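Local coordinates for 2'-5' RNA Ligase (Thermus thermophilus, PDB 1IUH), which is a LigT-like member of the 2H phosphoesterase superfamily, a two-lobed fold built on antiparallel beta strands, at residues A[1-5]-A[46-50]; A[52-56]-A[109-113]; A[36-40]-A[168-172]. All coordinates share one frame; numbering follows the deposited sequence. Where two conformers were deposited one is given.

Contact 1 of 3, residues A[1-5]-A[46-50]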
# COMPACT_ATOMS: atom_id res chain seq x y z
N MET A 1 -7.05 17.11 -0.56
CA MET A 1 -6.02 16.10 -0.25
C MET A 1 -6.29 14.71 -0.85
O MET A 1 -7.38 14.18 -0.80
CB MET A 1 -5.88 15.93 1.24
CG MET A 1 -5.82 17.22 2.05
SD MET A 1 -5.24 16.87 3.73
CE MET A 1 -3.82 17.94 3.82
N ARG A 2 -5.27 14.14 -1.41
CA ARG A 2 -5.34 12.82 -1.99
C ARG A 2 -4.79 11.95 -0.85
O ARG A 2 -3.63 12.05 -0.43
CB ARG A 2 -4.46 12.84 -3.20
CG ARG A 2 -4.18 11.56 -3.83
CD ARG A 2 -3.02 11.79 -4.80
NE ARG A 2 -2.71 10.61 -5.58
CZ ARG A 2 -3.35 10.26 -6.70
NH1 ARG A 2 -4.34 11.02 -7.19
NH2 ARG A 2 -2.99 9.12 -7.30
N LEU A 3 -5.66 11.14 -0.30
CA LEU A 3 -5.32 10.32 0.86
C LEU A 3 -5.44 8.82 0.63
O LEU A 3 -6.21 8.38 -0.23
CB LEU A 3 -6.28 10.68 1.98
CG LEU A 3 -6.34 12.14 2.45
CD1 LEU A 3 -7.61 12.36 3.22
CD2 LEU A 3 -5.13 12.46 3.33
N PHE A 4 -4.68 8.05 1.42
CA PHE A 4 -4.75 6.58 1.42
C PHE A 4 -4.27 6.04 2.77
O PHE A 4 -3.56 6.73 3.52
CB PHE A 4 -3.91 5.96 0.28
CG PHE A 4 -2.41 6.14 0.40
CD1 PHE A 4 -1.60 5.13 0.88
CD2 PHE A 4 -1.78 7.31 -0.03
CE1 PHE A 4 -0.18 5.27 0.94
CE2 PHE A 4 -0.36 7.46 0.02
CZ PHE A 4 0.42 6.42 0.51
N TYR A 5 -4.74 4.84 3.11
CA TYR A 5 -4.26 4.13 4.30
C TYR A 5 -3.20 3.10 3.82
O TYR A 5 -3.35 2.44 2.80
CB TYR A 5 -5.38 3.39 5.09
CG TYR A 5 -6.40 4.30 5.76
CD1 TYR A 5 -7.62 4.56 5.13
CD2 TYR A 5 -6.18 4.87 7.05
CE1 TYR A 5 -8.62 5.34 5.75
CE2 TYR A 5 -7.19 5.68 7.69
CZ TYR A 5 -8.40 5.88 7.00
OH TYR A 5 -9.46 6.60 7.48
N GLY A 46 -8.33 8.68 -2.92
CA GLY A 46 -8.43 9.65 -3.99
C GLY A 46 -8.40 11.04 -3.40
O GLY A 46 -7.81 11.24 -2.35
N GLU A 47 -9.05 12.00 -4.07
CA GLU A 47 -9.14 13.40 -3.62
C GLU A 47 -10.28 13.54 -2.64
O GLU A 47 -11.44 13.28 -2.97
CB GLU A 47 -9.43 14.32 -4.78
CG GLU A 47 -8.24 15.04 -5.28
CD GLU A 47 -7.51 15.82 -4.19
OE1 GLU A 47 -8.18 16.52 -3.36
OE2 GLU A 47 -6.25 15.73 -4.22
N ARG A 48 -9.94 13.94 -1.43
CA ARG A 48 -10.93 14.10 -0.37
C ARG A 48 -10.90 15.51 0.21
O ARG A 48 -9.83 16.13 0.28
CB ARG A 48 -10.66 13.07 0.70
CG ARG A 48 -10.89 11.66 0.15
CD ARG A 48 -12.37 11.37 0.26
NE ARG A 48 -13.02 11.30 -1.02
CZ ARG A 48 -14.30 11.56 -1.25
NH1 ARG A 48 -15.13 11.95 -0.30
NH2 ARG A 48 -14.76 11.41 -2.49
N PRO A 49 -12.08 16.07 0.52
CA PRO A 49 -12.13 17.42 1.11
C PRO A 49 -11.61 17.42 2.55
O PRO A 49 -11.91 16.51 3.33
CB PRO A 49 -13.65 17.82 1.03
CG PRO A 49 -14.37 16.51 0.87
CD PRO A 49 -13.41 15.69 -0.01
N GLU A 50 -10.85 18.45 2.88
CA GLU A 50 -10.28 18.64 4.21
C GLU A 50 -11.30 18.41 5.33
O GLU A 50 -10.94 17.99 6.43
CB GLU A 50 -9.72 20.09 4.33
CG GLU A 50 -8.46 20.30 3.53
CD GLU A 50 -8.00 21.76 3.45
OE1 GLU A 50 -6.80 21.94 3.18
OE2 GLU A 50 -8.82 22.71 3.67
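Glu47 reaches across the end of an antiparallel strand pair to the amino group of Met1. Its CB leaves the strand on the same face as the side chain of Arg2, the two residues forming a non-hydrogen-bonded pair with CA atoms 4.2 Å apart. From CB the chain passes through CG and folds back at chi2 (-55°), which brings CD over the first peptide, 3.7 Å from Met1 C. OE1 receives the Met1 N at 3.1 Å on its syn side, the donor standing somewhat out of the carboxylate plane, in a salt bridge that is also a hydrogen bond. OE2 rests against the aliphatic root of Arg2, 3.5 Å from CB, while the guanidinium group leads away.

Met1 N has a second acceptor in Arg48 O, 3.1 Å away and in the plane of that carbonyl. The exchange is returned by Arg48 N, which donates to Met1 O over 2.6 Å at a nearly straight 169°. Two residues further along the strand, Leu3 N bonds to Gly46 O (3.0 Å). The chain terminus is therefore tied down by both backbone and carboxylate, and the negative charge of Glu47 would favour a protonated amine.

On the other face, Leu3 CD1 packs against Arg48 CB at 4.0 Å, the two side chains crossing at about a right angle. Leu3 also meets Leu53 of helix 53-66, and Arg48, whose NH1 forms a salt bridge with Glu52 OE1, touches Leu113 of helix 96-113. Strand 2-8 runs between strand 39-47 and strand 150-164, where Arg2 and Phe4 make backbone bonds to Ser162 and Val160.

Contact 2 of 3, residues A[52-56]-A[109-113]; sequences ELPDY and VEELL
Leu112 fits between Asp55 and Tyr56, one methyl for each, where the start of helix 53-66 meets the last turn of helix 96-113. Its CD1 lies against the carboxylate of Asp55, 3.4 Å from CG and in touch with both oxygens, so a charged group here sits beside an apolar methyl. The other branch, CD2, comes obliquely to the Tyr56 ring, 4.2 Å from CZ. A chi1 of 169° sets CG of Leu112 opposite the backbone N and directs the branch toward helix 53-66.

The phenol has two further neighbours. Val109 CG2 approaches the edge of the ring near its plane, 4.0 Å from CE2, and Leu113 CD2 reaches the hydroxyl, 3.9 Å from Tyr56 OH.

Behind this layer, Tyr56 OH donates to Glu52 OE1, four residues earlier, and Arg48 NH1 makes a salt bridge to the same oxygen, though the position of that oxygen is less certain. The ring is further backed by Leu3 and Leu45 from the sheet, and Val109 by Leu43 and Leu45. The arrangement is a side-by-side helix pair, joined mainly by van der Waals contacts and laid against the antiparallel sheet in the alpha+beta fold of LigT-like proteins.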
# COMPACT_ATOMS: atom_id res chain seq x y z
N GLU A 52 -13.18 16.14 5.75
CA GLU A 52 -13.28 14.73 6.13
C GLU A 52 -12.09 14.17 6.95
O GLU A 52 -12.16 13.03 7.45
CB GLU A 52 -13.48 13.87 4.85
CG GLU A 52 -14.85 13.93 4.19
CD GLU A 52 -14.86 13.36 2.72
OE1 GLU A 52 -13.98 12.52 2.31
OE2 GLU A 52 -15.78 13.78 1.97
N LEU A 53 -11.00 14.92 7.05
CA LEU A 53 -9.82 14.47 7.81
C LEU A 53 -10.10 13.79 9.14
O LEU A 53 -9.63 12.68 9.41
CB LEU A 53 -8.89 15.62 8.10
CG LEU A 53 -7.65 15.77 7.26
CD1 LEU A 53 -7.80 14.90 6.04
CD2 LEU A 53 -7.45 17.25 6.87
N PRO A 54 -10.83 14.47 10.01
CA PRO A 54 -11.17 13.94 11.33
C PRO A 54 -11.79 12.55 11.26
O PRO A 54 -11.52 11.70 12.13
CB PRO A 54 -12.18 14.97 11.87
CG PRO A 54 -11.80 16.20 11.16
CD PRO A 54 -11.51 15.75 9.76
N ASP A 55 -12.66 12.36 10.28
CA ASP A 55 -13.35 11.08 10.06
C ASP A 55 -12.36 10.03 9.64
O ASP A 55 -12.36 8.95 10.17
CB ASP A 55 -14.45 11.24 9.01
CG ASP A 55 -15.53 12.20 9.46
OD1 ASP A 55 -16.15 11.89 10.49
OD2 ASP A 55 -15.74 13.25 8.83
N TYR A 56 -11.50 10.33 8.69
CA TYR A 56 -10.49 9.32 8.38
C TYR A 56 -9.56 9.04 9.60
O TYR A 56 -9.12 7.90 9.83
CB TYR A 56 -9.73 9.76 7.14
CG TYR A 56 -10.70 9.83 5.96
CD1 TYR A 56 -10.81 11.01 5.18
CD2 TYR A 56 -11.50 8.74 5.64
CE1 TYR A 56 -11.67 11.08 4.14
CE2 TYR A 56 -12.37 8.79 4.61
CZ TYR A 56 -12.48 9.96 3.84
OH TYR A 56 -13.35 9.99 2.77
N VAL A 109 -15.65 3.94 5.63
CA VAL A 109 -15.76 4.90 4.55
C VAL A 109 -17.14 4.82 3.96
O VAL A 109 -17.69 5.81 3.55
CB VAL A 109 -14.70 4.67 3.41
CG1 VAL A 109 -14.97 5.59 2.27
CG2 VAL A 109 -13.30 4.91 3.93
N GLU A 110 -17.72 3.63 3.89
CA GLU A 110 -19.08 3.55 3.36
C GLU A 110 -20.07 4.26 4.32
O GLU A 110 -20.90 5.08 3.90
CB GLU A 110 -19.46 2.10 3.16
CG GLU A 110 -18.59 1.42 2.08
CD GLU A 110 -18.88 -0.03 1.93
OE1 GLU A 110 -19.02 -0.72 2.94
OE2 GLU A 110 -18.98 -0.49 0.79
N GLU A 111 -19.96 3.95 5.61
CA GLU A 111 -20.84 4.58 6.59
C GLU A 111 -20.77 6.07 6.40
O GLU A 111 -21.77 6.77 6.39
CB GLU A 111 -20.39 4.26 8.01
CG GLU A 111 -21.00 5.18 9.02
CD GLU A 111 -21.26 4.53 10.40
OE1 GLU A 111 -21.93 3.45 10.42
OE2 GLU A 111 -20.84 5.09 11.45
N LEU A 112 -19.57 6.57 6.20
CA LEU A 112 -19.44 8.00 6.09
C LEU A 112 -19.81 8.58 4.75
O LEU A 112 -20.22 9.71 4.65
CB LEU A 112 -18.00 8.39 6.38
CG LEU A 112 -17.75 9.86 6.03
CD1 LEU A 112 -17.76 10.70 7.32
CD2 LEU A 112 -16.44 9.97 5.31
N LEU A 113 -19.65 7.82 3.68
CA LEU A 113 -19.95 8.43 2.42
C LEU A 113 -21.22 7.92 1.74
O LEU A 113 -21.81 8.63 0.93
CB LEU A 113 -18.77 8.22 1.51
CG LEU A 113 -17.72 9.31 1.31
CD1 LEU A 113 -17.51 10.09 2.51
CD2 LEU A 113 -16.40 8.67 0.78

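Contact 3 of 3, residues A[36-40]-A[168-172]; sequences HQLHL and GPVYT
Gln37 and His39 grip Tyr171 from two directions, and His39 opens an H-x-T sequence, His39-Leu40-Thr41, one of the two such motifs that mark the 2H phosphoesterase superfamily. The contact brings the 3-10 turn at Gln37 and the adjoining end of strand 39-47 up to strand 169-178, mostly by side chains.

Direct hydrogen bonding comes first. Gln37 NE2 donates to Pro169 O at 2.9 Å; the acceptor lies in the plane of the amide, whereas the donor sits above the plane of the Pro169 carbonyl. Within residues 36-40, His39 ND1 donates to Gln37 O at 2.7 Å, with that oxygen close to the imidazole plane. This bond fixes the rotation of the imidazole, whose chi1 of 76° places CG between the backbone N and the carbonyl carbon and allows the ring to turn toward the carbonyl of Gln37, two residues back.

Two waters widen the polar network. One accepts from both Gln37 NE2 (3.0 Å) and the backbone Tyr171 N (2.9 Å), joining amide to strand. The other donates to Gln37 OE1 and is hydrogen-bonded to Tyr171 OH at 3.1 Å, so each end of the amide has a water partner.

Stacking and aromatic contacts make up the rest. The Gln37 amide lies over one face of the Tyr171 ring, the planes 19° apart, and NE2 is 4.0 Å above the ring plane of Tyr171, displaced toward its rim. The edge of Tyr171 is directed at the face of His39 in an offset edge-to-face pair, with planes at 89°. Phe4 from strand 2-8 meets both rings, while His39 NE2 has a weak bond to Thr41 OG1. Nearer its backbone, Gln37 CB rests 3.8 Å from Tyr171 CE2.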
# COMPACT_ATOMS: atom_id res chain seq x y z
N HIS A 36 12.17 4.52 1.21
CA HIS A 36 11.35 5.05 2.26
C HIS A 36 9.87 5.26 1.82
O HIS A 36 9.02 5.61 2.64
CB HIS A 36 12.01 6.31 2.80
CG HIS A 36 13.31 6.04 3.52
ND1 HIS A 36 14.23 7.04 3.80
CD2 HIS A 36 13.81 4.90 4.05
CE1 HIS A 36 15.24 6.51 4.48
NE2 HIS A 36 15.01 5.22 4.64
N GLN A 37 9.56 5.06 0.54
CA GLN A 37 8.15 5.16 0.11
C GLN A 37 7.58 3.74 -0.10
O GLN A 37 6.39 3.57 -0.34
CB GLN A 37 7.97 5.93 -1.20
CG GLN A 37 8.47 7.36 -1.15
CD GLN A 37 7.92 8.23 -2.29
OE1 GLN A 37 7.88 7.83 -3.46
NE2 GLN A 37 7.50 9.40 -1.94
N LEU A 38 8.45 2.73 -0.01
CA LEU A 38 7.95 1.38 -0.22
C LEU A 38 6.82 1.17 0.79
O LEU A 38 6.94 1.56 1.94
CB LEU A 38 9.09 0.38 -0.10
CG LEU A 38 10.05 0.17 -1.31
CD1 LEU A 38 11.16 -0.79 -0.80
CD2 LEU A 38 9.41 -0.45 -2.60
N HIS A 39 5.70 0.59 0.36
CA HIS A 39 4.56 0.42 1.27
C HIS A 39 3.42 -0.44 0.68
O HIS A 39 3.31 -0.60 -0.54
CB HIS A 39 3.98 1.80 1.56
CG HIS A 39 3.18 2.34 0.42
ND1 HIS A 39 3.77 2.96 -0.67
CD2 HIS A 39 1.85 2.29 0.16
CE1 HIS A 39 2.82 3.27 -1.55
NE2 HIS A 39 1.65 2.87 -1.07
N LEU A 40 2.54 -0.93 1.53
CA LEU A 40 1.38 -1.72 1.07
C LEU A 40 0.14 -0.90 1.37
O LEU A 40 -0.14 -0.59 2.54
CB LEU A 40 1.28 -3.05 1.83
CG LEU A 40 0.20 -4.03 1.37
CD1 LEU A 40 0.65 -5.54 1.55
CD2 LEU A 40 -1.06 -3.72 2.20
N GLY A 168 8.29 13.30 -8.60
CA GLY A 168 7.24 12.33 -8.38
C GLY A 168 6.45 12.67 -7.12
O GLY A 168 6.52 13.79 -6.54
N PRO A 169 5.69 11.68 -6.64
CA PRO A 169 4.85 11.84 -5.45
C PRO A 169 5.60 12.06 -4.11
O PRO A 169 6.62 11.41 -3.83
CB PRO A 169 3.97 10.59 -5.49
CG PRO A 169 4.90 9.55 -6.00
CD PRO A 169 5.74 10.26 -7.08
N VAL A 170 5.14 13.03 -3.32
CA VAL A 170 5.75 13.27 -2.03
C VAL A 170 4.70 12.89 -0.99
O VAL A 170 3.57 13.38 -1.02
CB VAL A 170 6.15 14.75 -1.84
CG1 VAL A 170 6.91 14.93 -0.51
CG2 VAL A 170 6.99 15.22 -2.98
N TYR A 171 5.07 11.98 -0.10
CA TYR A 171 4.19 11.49 0.97
C TYR A 171 4.33 12.26 2.31
O TYR A 171 5.43 12.60 2.73
CB TYR A 171 4.46 9.97 1.25
CG TYR A 171 4.05 8.97 0.14
CD1 TYR A 171 3.24 9.38 -0.93
CD2 TYR A 171 4.54 7.65 0.12
CE1 TYR A 171 2.95 8.56 -2.00
CE2 TYR A 171 4.25 6.77 -1.01
CZ TYR A 171 3.46 7.26 -2.06
OH TYR A 171 3.25 6.56 -3.25
N THR A 172 3.22 12.55 2.97
CA THR A 172 3.24 13.14 4.30
C THR A 172 2.29 12.30 5.15
O THR A 172 1.12 12.16 4.82
CB THR A 172 2.70 14.56 4.37
OG1 THR A 172 3.49 15.44 3.54
CG2 THR A 172 2.76 15.03 5.80
O HOH W 1 7.88 11.28 0.34
O HOH W 2 6.02 5.68 -4.25

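In the fold
From the N terminus, strand 2-8 leads off, and contact 1 closes the first loop when residues 46-50 return beside residues 1-5. Before that return the chain has passed residues 36-40, whose partner comes only at 168-172, so contacts 1 and 3 cross and share strand 39-47. Contact 2 opens after contact 1 has closed, joining helix 53-66 to the end of helix 96-113, and is nested inside the long loop of contact 3. Tyr5 OH, with a probable hydrogen bond to Tyr56 O, connects contact 1 to the helix pair. On the other face of strand 2-8, Phe4 reaches contact 3, which lies about 22 Å from contact 2 between centres.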